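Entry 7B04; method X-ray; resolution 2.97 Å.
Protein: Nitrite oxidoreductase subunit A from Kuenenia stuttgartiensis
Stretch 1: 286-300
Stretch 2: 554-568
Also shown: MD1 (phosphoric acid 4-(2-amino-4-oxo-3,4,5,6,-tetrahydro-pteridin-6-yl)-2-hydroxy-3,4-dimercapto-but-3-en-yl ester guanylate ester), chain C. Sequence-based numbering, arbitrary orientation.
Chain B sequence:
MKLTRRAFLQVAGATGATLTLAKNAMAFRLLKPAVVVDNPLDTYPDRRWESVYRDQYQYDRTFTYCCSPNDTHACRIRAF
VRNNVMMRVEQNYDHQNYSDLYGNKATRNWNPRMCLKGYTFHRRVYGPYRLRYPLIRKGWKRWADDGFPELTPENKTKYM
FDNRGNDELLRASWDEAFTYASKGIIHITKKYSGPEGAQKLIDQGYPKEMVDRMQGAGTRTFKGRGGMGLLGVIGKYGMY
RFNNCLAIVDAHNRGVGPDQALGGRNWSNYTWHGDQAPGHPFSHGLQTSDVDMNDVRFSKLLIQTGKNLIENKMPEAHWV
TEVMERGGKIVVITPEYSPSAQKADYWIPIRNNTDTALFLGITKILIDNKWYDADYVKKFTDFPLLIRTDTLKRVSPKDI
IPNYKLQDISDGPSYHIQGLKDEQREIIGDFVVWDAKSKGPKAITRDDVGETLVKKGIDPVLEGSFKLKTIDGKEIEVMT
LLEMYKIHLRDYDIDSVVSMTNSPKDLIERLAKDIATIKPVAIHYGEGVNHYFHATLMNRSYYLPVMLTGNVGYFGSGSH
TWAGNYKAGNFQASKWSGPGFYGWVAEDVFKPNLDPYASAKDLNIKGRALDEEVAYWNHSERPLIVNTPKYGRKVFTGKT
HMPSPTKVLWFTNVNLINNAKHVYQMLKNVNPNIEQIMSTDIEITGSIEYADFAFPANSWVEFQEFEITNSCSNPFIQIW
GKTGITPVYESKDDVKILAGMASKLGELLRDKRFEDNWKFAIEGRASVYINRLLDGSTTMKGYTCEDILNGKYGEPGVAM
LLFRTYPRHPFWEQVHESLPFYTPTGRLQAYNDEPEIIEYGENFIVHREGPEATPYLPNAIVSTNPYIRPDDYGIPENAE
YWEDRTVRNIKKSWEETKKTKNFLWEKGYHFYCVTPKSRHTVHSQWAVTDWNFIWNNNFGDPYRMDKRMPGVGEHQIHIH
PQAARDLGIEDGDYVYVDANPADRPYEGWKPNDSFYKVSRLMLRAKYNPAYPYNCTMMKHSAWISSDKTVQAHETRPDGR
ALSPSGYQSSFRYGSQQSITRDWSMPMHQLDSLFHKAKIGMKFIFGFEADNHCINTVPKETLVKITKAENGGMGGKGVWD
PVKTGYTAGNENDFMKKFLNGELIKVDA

Stretch 1 286-300: LQTSDVDMNDVRFSK
Stretch 2 554-568: YFGSGSHTWAGNYKA

Stretch 1 is loop, extended from Thr288 to Val291, then has helical phi/psi from Met293 to Phe298 without the regular bonds, and ends as loop. Stretch 2 opens with a type II turn from Tyr554 to Ser557, passes through a short strand that includes Ser559 and His560, and continues as loop. The register runs in opposite order along the two stretches: Asp290 CA lies 5.0 Å from His560 CA, and Ser299 CA lies 4.0 Å from Gly556 CA. Together they bury 886 Å².

Gln287 (phi/psi -52/-52, chi1 t, chi2 t) points toward stretch 2. Its OE1 sits at the edge of the Tyr566 ring, 3.6 Å from Tyr566 CE2.

Thr288 (-156/134, chi1 m) also points toward stretch 2. Its OG1 donates to Gln287 O at 2.9 Å and lies over one face of the Tyr566 ring. Thr288 CG2 packs 3.6 Å from Thr561 CG2.

Ser289 (-95/106, chi1 t) provides the backbone link: Thr561 N donates to Ser289 O at 3.2 Å. Thr561 is -107/153. His560 CA approaches the same oxygen, Ser289 O, at 3.1 Å in a CA-H...O contact. Ser289 OG lies at the edge of the His560 ring and hydrogen-bonds His560 ND1 at 3.0 Å. His560 (-132/145, chi1 m, chi2 -71°) is held at its other nitrogen, where NE2 donates to Ser557 O at 2.9 Å.

Asp290 (-138/176, chi1 p, chi2 -2°) has a sideways CA-to-CB bond, but its carboxylate comes nearer stretch 2. Asp290 OD2 accepts from Tyr566 OH at 2.7 Å. Asp290 OD1 forms a salt bridge with Lys567 NZ at 3.2 Å. Lys567 NZ also donates to Tyr566 OH at 2.4 Å, very short, so the three groups form a compact buried polar cluster. Tyr566 is -111/-17, chi1 p, chi2 -82°; Lys567 is chi1 t, chi2 t, chi3 -103°, chi4 p. Asp290 CB lies over one face of the Trp562 ring.

Val291 (-138/156, chi1 m) places CG1 over a face of the His560 ring, 3.5 Å from its centroid. Val291 CG2 packs 3.5 Å from Trp562 CZ2. Trp562 is chi1 m, chi2 108°; its CA-to-CB bond points away, but the ring end comes nearer.

Asp292 begins a type I turn to Asp295, closed by Asp295 N to Asp292 O at 2.8 Å. Met293 (chi1 m, chi2 t, chi3 p) puts SD over the opposite Trp562 face from Asp290 CB, 4.3 Å from the six-membered-ring centroid.

Asp295 (-67/-32, chi1 t) points toward stretch 2. Its OD1 accepts from Gly556 N at 2.5 Å, and its OD2 is at the edge of the Phe555 ring (chi1 m, chi2 -78°), 3.6 Å from Phe555 CD1.

Phe298 (chi1 m) packs CD2 against Phe555 CB at 3.8 Å and CB against Gly556 CA, also at 3.8 Å. Gly556 (85/2) has no room for a CB, which would lie 2.9 Å from Phe298 C; its backbone angles alone also call for glycine.

Ser299 (-67/143, chi1 m) closes the contact. Its OG donates to Gly556 O at a very short 2.4 Å.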

# COMPACT_ATOMS: atom_id res chain seq x y z
N LEU B 286 -0.92 27.13 16.38
CA LEU B 286 0.08 26.71 15.41
C LEU B 286 -0.60 25.88 14.34
O LEU B 286 -1.64 25.25 14.58
CB LEU B 286 1.20 25.90 16.08
CG LEU B 286 2.57 25.86 15.42
CD1 LEU B 286 3.61 25.68 16.49
CD2 LEU B 286 2.68 24.73 14.40
N GLN B 287 -0.02 25.89 13.13
CA GLN B 287 -0.61 25.20 12.00
C GLN B 287 -0.92 23.74 12.33
O GLN B 287 -2.05 23.28 12.13
CB GLN B 287 0.34 25.28 10.80
CG GLN B 287 -0.26 24.79 9.49
CD GLN B 287 0.76 24.74 8.37
OE1 GLN B 287 1.96 24.85 8.60
NE2 GLN B 287 0.27 24.57 7.14
N THR B 288 0.06 23.01 12.85
CA THR B 288 -0.12 21.59 13.13
C THR B 288 0.86 21.17 14.22
O THR B 288 2.04 21.50 14.15
CB THR B 288 0.07 20.74 11.87
OG1 THR B 288 -1.11 20.80 11.06
CG2 THR B 288 0.34 19.28 12.24
N SER B 289 0.36 20.43 15.21
CA SER B 289 1.20 19.80 16.21
C SER B 289 1.48 18.36 15.78
O SER B 289 0.60 17.50 15.84
CB SER B 289 0.53 19.84 17.58
OG SER B 289 1.29 19.13 18.55
N ASP B 290 2.71 18.11 15.31
CA ASP B 290 3.15 16.77 14.93
C ASP B 290 4.58 16.58 15.43
O ASP B 290 5.20 17.50 15.97
CB ASP B 290 3.04 16.56 13.42
CG ASP B 290 3.76 17.63 12.62
OD1 ASP B 290 4.32 18.56 13.23
OD2 ASP B 290 3.76 17.53 11.38
N VAL B 291 5.12 15.38 15.24
CA VAL B 291 6.41 15.00 15.82
C VAL B 291 7.25 14.24 14.80
O VAL B 291 6.73 13.64 13.86
CB VAL B 291 6.25 14.15 17.09
CG1 VAL B 291 5.55 14.93 18.19
CG2 VAL B 291 5.50 12.86 16.79
N ASP B 292 8.57 14.27 15.00
CA ASP B 292 9.43 13.28 14.37
C ASP B 292 9.09 11.93 15.00
O ASP B 292 9.28 11.74 16.20
CB ASP B 292 10.91 13.61 14.57
CG ASP B 292 11.33 14.86 13.84
OD1 ASP B 292 10.73 15.18 12.79
OD2 ASP B 292 12.27 15.53 14.31
N MET B 293 8.60 11.00 14.19
CA MET B 293 7.96 9.80 14.73
C MET B 293 8.91 8.86 15.47
O MET B 293 8.44 7.88 16.04
CB MET B 293 7.22 9.05 13.62
CG MET B 293 6.42 9.98 12.73
SD MET B 293 5.38 9.14 11.52
CE MET B 293 4.39 8.10 12.59
N ASN B 294 10.22 9.07 15.45
CA ASN B 294 11.02 8.31 16.40
C ASN B 294 10.64 8.67 17.84
O ASN B 294 10.82 7.85 18.75
CB ASN B 294 12.52 8.48 16.14
CG ASN B 294 12.97 9.92 16.22
OD1 ASN B 294 12.16 10.83 16.40
ND2 ASN B 294 14.27 10.13 16.08
N ASP B 295 10.11 9.88 18.05
CA ASP B 295 9.70 10.32 19.38
C ASP B 295 8.52 9.51 19.92
O ASP B 295 8.44 9.28 21.13
CB ASP B 295 9.36 11.81 19.32
CG ASP B 295 9.11 12.45 20.69
OD1 ASP B 295 8.76 11.76 21.66
OD2 ASP B 295 9.25 13.69 20.78
N VAL B 296 7.62 9.04 19.05
CA VAL B 296 6.47 8.29 19.56
C VAL B 296 6.92 7.04 20.30
O VAL B 296 6.26 6.59 21.25
CB VAL B 296 5.43 7.99 18.45
CG1 VAL B 296 6.03 7.26 17.30
CG2 VAL B 296 4.30 7.19 19.00
N ARG B 297 8.06 6.46 19.91
CA ARG B 297 8.53 5.27 20.62
C ARG B 297 8.98 5.59 22.04
O ARG B 297 9.28 4.67 22.80
CB ARG B 297 9.66 4.59 19.84
CG ARG B 297 9.91 3.13 20.23
CD ARG B 297 10.87 2.41 19.30
NE ARG B 297 12.27 2.77 19.53
CZ ARG B 297 13.29 2.28 18.84
NH1 ARG B 297 14.53 2.66 19.11
NH2 ARG B 297 13.07 1.39 17.87
N PHE B 298 9.04 6.87 22.40
CA PHE B 298 9.23 7.26 23.80
C PHE B 298 7.93 7.17 24.59
O PHE B 298 7.98 7.12 25.83
CB PHE B 298 9.78 8.68 23.89
CG PHE B 298 11.21 8.81 23.43
CD1 PHE B 298 12.04 7.71 23.35
CD2 PHE B 298 11.73 10.05 23.09
CE1 PHE B 298 13.35 7.83 22.93
CE2 PHE B 298 13.04 10.18 22.67
CZ PHE B 298 13.85 9.07 22.59
N SER B 299 6.78 7.17 23.92
CA SER B 299 5.49 7.15 24.62
C SER B 299 5.29 5.84 25.36
O SER B 299 5.68 4.77 24.88
CB SER B 299 4.35 7.37 23.62
OG SER B 299 4.45 8.65 23.01
N LYS B 300 4.67 5.92 26.54
CA LYS B 300 4.35 4.74 27.33
C LYS B 300 2.86 4.40 27.39
O LYS B 300 2.52 3.25 27.67
CB LYS B 300 4.91 4.88 28.75
CG LYS B 300 6.42 5.02 28.76
CD LYS B 300 7.07 3.85 28.01
CE LYS B 300 8.59 4.00 27.92
NZ LYS B 300 9.21 2.92 27.11
N TYR B 554 6.73 17.49 26.31
CA TYR B 554 7.71 16.53 26.80
C TYR B 554 7.81 15.36 25.83
O TYR B 554 6.81 14.95 25.23
CB TYR B 554 7.34 16.02 28.19
CG TYR B 554 7.11 17.12 29.21
CD1 TYR B 554 8.17 17.73 29.85
CD2 TYR B 554 5.82 17.53 29.54
CE1 TYR B 554 7.97 18.73 30.78
CE2 TYR B 554 5.61 18.53 30.47
CZ TYR B 554 6.68 19.12 31.09
OH TYR B 554 6.48 20.11 32.02
N PHE B 555 9.02 14.82 25.71
CA PHE B 555 9.27 13.74 24.76
C PHE B 555 8.34 12.55 25.02
O PHE B 555 8.19 12.11 26.17
CB PHE B 555 10.73 13.30 24.84
CG PHE B 555 11.70 14.35 24.36
CD1 PHE B 555 11.89 14.57 23.01
CD2 PHE B 555 12.42 15.10 25.27
CE1 PHE B 555 12.78 15.54 22.57
CE2 PHE B 555 13.31 16.07 24.84
CZ PHE B 555 13.49 16.28 23.49
N GLY B 556 7.73 12.04 23.96
CA GLY B 556 6.79 10.94 24.06
C GLY B 556 5.37 11.34 24.39
O GLY B 556 4.52 10.45 24.53
N SER B 557 5.09 12.63 24.53
CA SER B 557 3.80 13.13 24.96
C SER B 557 3.18 13.97 23.84
O SER B 557 3.67 14.00 22.72
CB SER B 557 3.95 13.93 26.26
OG SER B 557 4.64 15.14 26.03
N GLY B 558 2.06 14.60 24.15
CA GLY B 558 1.43 15.56 23.27
C GLY B 558 0.15 15.03 22.67
O GLY B 558 -0.22 13.86 22.82
N SER B 559 -0.54 15.92 21.97
CA SER B 559 -1.72 15.58 21.18
C SER B 559 -1.46 16.03 19.75
O SER B 559 -1.29 17.23 19.50
CB SER B 559 -2.97 16.22 21.77
OG SER B 559 -4.11 15.98 20.97
N HIS B 560 -1.43 15.08 18.82
CA HIS B 560 -0.88 15.31 17.50
C HIS B 560 -1.81 14.81 16.41
O HIS B 560 -2.48 13.78 16.58
CB HIS B 560 0.49 14.64 17.35
CG HIS B 560 1.45 14.99 18.45
ND1 HIS B 560 2.01 16.25 18.57
CD2 HIS B 560 1.93 14.26 19.48
CE1 HIS B 560 2.81 16.27 19.63
NE2 HIS B 560 2.78 15.08 20.19
N THR B 561 -1.85 15.53 15.29
CA THR B 561 -2.56 15.11 14.10
C THR B 561 -1.55 14.68 13.03
O THR B 561 -0.40 15.14 13.02
CB THR B 561 -3.45 16.23 13.54
OG1 THR B 561 -4.28 15.70 12.50
CG2 THR B 561 -2.62 17.37 12.99
N TRP B 562 -1.99 13.79 12.15
CA TRP B 562 -1.15 13.27 11.08
C TRP B 562 -1.85 13.45 9.75
O TRP B 562 -3.07 13.30 9.65
CB TRP B 562 -0.81 11.81 11.30
CG TRP B 562 0.03 11.61 12.50
CD1 TRP B 562 -0.35 11.06 13.68
CD2 TRP B 562 1.41 11.97 12.65
NE1 TRP B 562 0.70 11.05 14.56
CE2 TRP B 562 1.80 11.61 13.95
CE3 TRP B 562 2.35 12.57 11.80
CZ2 TRP B 562 3.08 11.82 14.43
CZ3 TRP B 562 3.63 12.78 12.28
CH2 TRP B 562 3.98 12.40 13.58
N ALA B 563 -1.07 13.75 8.72
CA ALA B 563 -1.61 14.11 7.43
C ALA B 563 -0.54 13.87 6.37
O ALA B 563 0.43 13.15 6.62
CB ALA B 563 -2.11 15.57 7.46
N GLY B 564 -0.71 14.47 5.20
CA GLY B 564 0.33 14.46 4.20
C GLY B 564 1.45 15.41 4.58
O GLY B 564 1.54 15.92 5.70
N ASN B 565 2.32 15.66 3.61
CA ASN B 565 3.48 16.53 3.82
C ASN B 565 3.08 17.97 3.52
O ASN B 565 3.00 18.37 2.36
CB ASN B 565 4.66 16.08 2.97
CG ASN B 565 5.99 16.46 3.59
OD1 ASN B 565 6.03 17.10 4.65
ND2 ASN B 565 7.08 16.08 2.95
N TYR B 566 2.87 18.75 4.58
CA TYR B 566 2.37 20.11 4.47
C TYR B 566 3.40 21.17 4.85
O TYR B 566 3.20 22.34 4.50
CB TYR B 566 1.18 20.30 5.42
CG TYR B 566 1.62 20.24 6.86
CD1 TYR B 566 1.81 19.01 7.49
CD2 TYR B 566 1.90 21.39 7.58
CE1 TYR B 566 2.25 18.94 8.80
CE2 TYR B 566 2.34 21.33 8.89
CZ TYR B 566 2.51 20.10 9.49
OH TYR B 566 2.94 20.04 10.79
N LYS B 567 4.47 20.80 5.55
CA LYS B 567 5.25 21.76 6.32
C LYS B 567 6.15 22.56 5.39
O LYS B 567 7.38 22.40 5.34
CB LYS B 567 6.03 21.07 7.42
CG LYS B 567 6.63 22.04 8.43
CD LYS B 567 7.26 21.32 9.62
CE LYS B 567 6.38 21.39 10.85
NZ LYS B 567 5.28 20.40 10.80
N ALA B 568 5.52 23.46 4.62
CA ALA B 568 6.28 24.47 3.90
C ALA B 568 6.90 25.48 4.85
O ALA B 568 7.76 26.26 4.44
CB ALA B 568 5.40 25.18 2.88
PB MD1 C . -5.62 8.80 8.11
O3B MD1 C . -7.18 8.90 7.58
O1B MD1 C . -5.40 7.45 8.77
O2B MD1 C . -5.36 9.89 9.11
O3A MD1 C . -4.61 8.96 6.82
C10 MD1 C . -4.50 10.19 6.15
C11 MD1 C . -3.04 10.36 5.64
O11 MD1 C . -2.55 8.88 5.25
C12 MD1 C . -3.00 11.30 4.69
S12 MD1 C . -4.07 12.76 4.87
C13 MD1 C . -2.08 11.33 3.44
S13 MD1 C . -2.27 12.78 2.35
C14 MD1 C . -1.16 10.31 3.03
N15 MD1 C . -2.09 9.06 2.65
C16 MD1 C . -1.38 7.86 2.55
C15 MD1 C . -1.68 6.84 1.50
O14 MD1 C . -2.54 7.04 0.71
N17 MD1 C . -0.89 5.58 1.46
C17 MD1 C . 0.23 5.33 2.50
N16 MD1 C . 0.99 4.10 2.46
N18 MD1 C . 0.53 6.36 3.57
C20 MD1 C . -0.23 7.58 3.62
N8 MD1 C . 0.01 8.57 4.60
C7 MD1 C . -0.00 10.04 3.95
PA MD1 C . -8.25 7.66 7.58
O1A MD1 C . -9.38 8.01 6.64
O2A MD1 C . -7.55 6.41 7.09
O5' MD1 C . -8.88 7.38 9.08
C5' MD1 C . -8.17 6.57 9.97
C4' MD1 C . -9.14 5.71 10.85
O4' MD1 C . -10.21 6.58 11.57
C1' MD1 C . -11.52 5.77 11.36
N9 MD1 C . -12.73 6.61 11.50
C4 MD1 C . -13.06 7.11 12.69
N3 MD1 C . -12.42 6.98 14.03
C2 MD1 C . -13.01 7.65 15.19
N2 MD1 C . -12.39 7.53 16.49
N1 MD1 C . -14.22 8.42 15.04
C6 MD1 C . -14.83 8.53 13.75
O6 MD1 C . -15.82 9.17 13.61
C5 MD1 C . -14.20 7.83 12.54
N7 MD1 C . -14.55 7.77 11.25
C8 MD1 C . -13.65 7.02 10.60
C2' MD1 C . -11.37 5.35 10.17
O2' MD1 C . -12.26 4.23 9.90
C3' MD1 C . -9.78 4.87 10.13
O3' MD1 C . -9.65 3.54 10.70